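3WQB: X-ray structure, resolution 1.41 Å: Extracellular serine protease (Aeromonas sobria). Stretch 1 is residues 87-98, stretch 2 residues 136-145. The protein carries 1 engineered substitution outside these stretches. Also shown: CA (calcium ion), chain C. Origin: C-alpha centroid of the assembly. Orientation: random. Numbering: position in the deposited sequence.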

# COMPACT_ATOMS: atom_id res chain seq x y z
N ASP A 87 -19.19 -5.74 19.01
CA ASP A 87 -19.21 -6.48 17.75
C ASP A 87 -17.81 -6.89 17.29
O ASP A 87 -17.66 -7.34 16.16
N LEU A 88 -16.82 -6.73 18.17
CA LEU A 88 -15.44 -7.18 17.89
C LEU A 88 -14.84 -8.09 18.95
O LEU A 88 -14.02 -8.96 18.63
N ALA A 89 -15.24 -7.89 20.20
CA ALA A 89 -14.57 -8.51 21.35
C ALA A 89 -14.43 -10.02 21.24
O ALA A 89 -13.36 -10.56 21.55
N ASP A 90 -15.49 -10.69 20.80
CA ASP A 90 -15.45 -12.16 20.69
C ASP A 90 -14.37 -12.65 19.74
O ASP A 90 -13.93 -13.81 19.83
N ASN A 91 -13.95 -11.79 18.81
CA ASN A 91 -12.93 -12.15 17.83
C ASN A 91 -11.54 -11.63 18.15
O ASN A 91 -10.61 -11.83 17.37
N VAL A 92 -11.37 -10.99 19.29
CA VAL A 92 -10.05 -10.51 19.67
C VAL A 92 -9.30 -11.64 20.35
O VAL A 92 -9.81 -12.24 21.29
N ARG A 93 -8.09 -11.92 19.88
CA ARG A 93 -7.26 -12.90 20.57
C ARG A 93 -6.13 -12.20 21.32
O ARG A 93 -5.83 -11.04 21.03
N PRO A 94 -5.50 -12.88 22.29
CA PRO A 94 -4.43 -12.22 23.04
C PRO A 94 -3.26 -11.80 22.17
O PRO A 94 -2.98 -12.42 21.14
N GLY A 95 -2.58 -10.73 22.60
CA GLY A 95 -1.34 -10.32 21.96
C GLY A 95 -1.29 -8.91 21.41
O GLY A 95 -0.22 -8.45 21.03
N SER A 96 -2.42 -8.22 21.35
CA SER A 96 -2.41 -6.80 20.96
C SER A 96 -1.46 -6.01 21.84
O SER A 96 -1.23 -6.37 23.01
N LYS A 97 -0.91 -4.93 21.29
CA LYS A 97 -0.05 -4.04 22.06
C LYS A 97 -0.35 -2.57 21.76
O LYS A 97 -0.49 -2.15 20.60
N ASN A 98 -0.46 -1.81 22.83
CA ASN A 98 -0.48 -0.37 22.75
C ASN A 98 0.97 0.09 22.82
O ASN A 98 1.62 -0.01 23.87
N ALA A 136 -14.98 -12.03 7.12
CA ALA A 136 -14.46 -13.27 7.67
C ALA A 136 -14.77 -13.23 9.18
O ALA A 136 -13.87 -13.04 10.01
N PRO A 137 -16.06 -13.43 9.53
CA PRO A 137 -16.51 -13.17 10.90
C PRO A 137 -16.06 -14.19 11.93
O PRO A 137 -16.37 -14.05 13.12
N ARG A 138 -15.31 -15.20 11.51
CA ARG A 138 -14.71 -16.13 12.46
C ARG A 138 -13.19 -15.99 12.57
O ARG A 138 -12.54 -16.73 13.31
N ALA A 139 -12.63 -15.03 11.83
CA ALA A 139 -11.20 -14.73 11.96
C ALA A 139 -10.92 -14.09 13.32
O ALA A 139 -11.82 -13.52 13.95
N GLN A 140 -9.67 -14.17 13.76
CA GLN A 140 -9.26 -13.62 15.06
C GLN A 140 -8.33 -12.43 14.88
O GLN A 140 -7.41 -12.49 14.07
N LEU A 141 -8.57 -11.37 15.64
CA LEU A 141 -7.85 -10.11 15.48
C LEU A 141 -6.87 -9.79 16.59
O LEU A 141 -7.12 -10.10 17.77
N GLN A 142 -5.76 -9.17 16.21
CA GLN A 142 -4.92 -8.41 17.13
C GLN A 142 -4.79 -6.99 16.59
O GLN A 142 -4.83 -6.77 15.38
N GLY A 143 -4.60 -6.03 17.49
CA GLY A 143 -4.36 -4.64 17.09
C GLY A 143 -3.04 -4.11 17.60
O GLY A 143 -2.65 -4.39 18.74
N PHE A 144 -2.36 -3.33 16.76
CA PHE A 144 -1.10 -2.69 17.14
C PHE A 144 -1.21 -1.26 16.66
O PHE A 144 -1.29 -1.02 15.45
N ASN A 145 -1.25 -0.31 17.60
CA ASN A 145 -1.59 1.07 17.29
C ASN A 145 -0.41 1.93 16.83
O ASN A 145 -0.17 3.03 17.35

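Residues 87-98 pack against residues 136-145 (a turn, the strand 140-144 and Asn-145). Backbone bonds bridge Val-92 with Leu-141: Leu-141 N donates to Asn-91 O (2.7 Å), and Arg-93 N donates to Leu-141 O (3.0 Å). The register shifts by two before the second bridge, Lys-97 with Phe-144; side-chain bonds join the stretches around and between the bridges. The CA-to-CB bond of Asn-91 (chi1 m) points sideways, and its ND2 donates to Pro-137 O (2.8 Å), tying the 3-10 segment to the type I turn Ala-136 to Ala-139. Between the bridges, Gly-143 N donates to Ser-96 OG (2.8 Å, nearly linear at 176°); the serine, chi1 m, thus supplies a side-chain acceptor to the strand backbone. At the second bridge Lys-97 N donates to Gly-143 O (3.1 Å). Gln-142 (m, t) starts sideways, but its end comes nearer, and NE2 donates to Pro-94 O (2.9 Å). That amide leaves no space for a side chain at Gly-95: an ideal CB would lie 2.2 Å from Gln-142 NE2, and the backbone angles of Gly-95 by themselves call for glycine. At the far end Asn-145 (p) points toward stretch 1, and its ND2 donates to Asn-98 OD1 (3.0 Å). Arg-93 (p, t, t) also points toward its partner; Gln-142 NE2 lies over one face of its guanidinium, 3.4 Å from Arg-93 NH2, but both are donors and do not bond. Water 1 accepts from Arg-93 NE (2.8 Å) and lies 2.9 Å from Gln-140 O, linking the two stretches. Apolar packing is modest: Leu-88 CD2 meets Leu-141 CD1 at 4.2 Å, both leucines m, t. The Phe-144 ring (chi1 m) lies obliquely by Gly-95 and Ser-96, and its CD1 is 3.9 Å from Lys-97 CB. Asp-87, out of reach of stretch 2, binds calcium through OD1 (2.4 Å) and OD2 (2.5 Å).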

# COMPACT_ATOMS: atom_id res chain seq x y z
CB ASP A 87 -19.97 -5.71 16.66
CG ASP A 87 -20.82 -6.62 15.78
OD1 ASP A 87 -21.12 -7.77 16.20
OD2 ASP A 87 -21.23 -6.18 14.68
CB LEU A 88 -14.49 -5.99 17.68
CG LEU A 88 -14.80 -5.07 16.50
CD1 LEU A 88 -13.95 -3.81 16.56
CD2 LEU A 88 -14.60 -5.79 15.16
CB ALA A 89 -15.30 -8.13 22.65
CB ASP A 90 -16.80 -12.73 20.24
CG ASP A 90 -17.87 -12.64 21.31
OD1 ASP A 90 -17.55 -12.35 22.48
OD2 ASP A 90 -19.05 -12.88 20.96
CB ASN A 91 -13.37 -11.72 16.42
CG ASN A 91 -14.44 -12.64 15.84
OD1 ASN A 91 -14.65 -13.76 16.34
ND2 ASN A 91 -15.13 -12.17 14.82
CB VAL A 92 -10.14 -9.27 20.59
CG1 VAL A 92 -8.77 -8.86 21.12
CG2 VAL A 92 -10.79 -8.11 19.84
CB ARG A 93 -6.75 -13.99 19.62
CG ARG A 93 -5.71 -13.51 18.66
CD ARG A 93 -5.00 -14.69 17.99
NE ARG A 93 -3.94 -14.24 17.11
CZ ARG A 93 -2.66 -14.61 17.17
NH1 ARG A 93 -2.24 -15.51 18.06
NH2 ARG A 93 -1.80 -14.12 16.29
CB PRO A 94 -3.97 -13.32 24.01
CG PRO A 94 -5.15 -14.19 24.17
CD PRO A 94 -5.77 -14.23 22.81
CB SER A 96 -3.79 -6.18 21.10
OG SER A 96 -4.74 -6.76 20.22
CB LYS A 97 1.44 -4.33 21.82
CG LYS A 97 2.36 -3.54 22.75
CD LYS A 97 3.81 -3.94 22.65
CE LYS A 97 4.66 -3.03 23.53
NZ LYS A 97 6.09 -3.44 23.47
CB ASN A 98 -1.29 0.20 23.91
CG ASN A 98 -1.57 1.67 23.75
OD1 ASN A 98 -0.69 2.43 23.36
ND2 ASN A 98 -2.80 2.08 24.04
CB ALA A 136 -12.96 -13.37 7.42
CB PRO A 137 -18.03 -13.15 10.76
CG PRO A 137 -18.31 -14.06 9.63
CD PRO A 137 -17.16 -13.88 8.66
CB ARG A 138 -15.13 -17.58 12.16
CG ARG A 138 -16.64 -17.83 12.31
CD ARG A 138 -16.98 -19.31 12.17
NE ARG A 138 -16.36 -20.09 13.24
CZ ARG A 138 -16.11 -21.40 13.18
NH1 ARG A 138 -16.43 -22.12 12.11
NH2 ARG A 138 -15.53 -21.99 14.21
CB ALA A 139 -10.74 -13.84 10.81
CB GLN A 140 -8.59 -14.69 15.92
CG GLN A 140 -9.51 -15.83 16.33
CD GLN A 140 -10.05 -15.69 17.74
OE1 GLN A 140 -11.09 -15.07 17.96
NE2 GLN A 140 -9.34 -16.27 18.70
CB LEU A 141 -8.84 -8.94 15.43
CG LEU A 141 -9.91 -8.93 14.35
CD1 LEU A 141 -11.02 -7.97 14.76
CD2 LEU A 141 -9.27 -8.55 13.03
CB GLN A 142 -3.52 -8.99 17.22
CG GLN A 142 -3.40 -10.32 17.91
CD GLN A 142 -2.00 -10.87 17.74
OE1 GLN A 142 -1.31 -10.56 16.75
NE2 GLN A 142 -1.57 -11.69 18.69
CB PHE A 144 0.08 -3.41 16.49
CG PHE A 144 0.17 -4.86 16.85
CD1 PHE A 144 0.75 -5.25 18.05
CD2 PHE A 144 -0.35 -5.83 16.01
CE1 PHE A 144 0.81 -6.59 18.42
CE2 PHE A 144 -0.29 -7.17 16.37
CZ PHE A 144 0.29 -7.56 17.57
CB ASN A 145 -2.35 1.73 18.46
CG ASN A 145 -1.50 1.88 19.71
OD1 ASN A 145 -0.50 1.18 19.89
ND2 ASN A 145 -1.91 2.78 20.60
CA CA C . -22.47 -8.33 14.27
O HOH W 1 -4.83 -12.25 15.32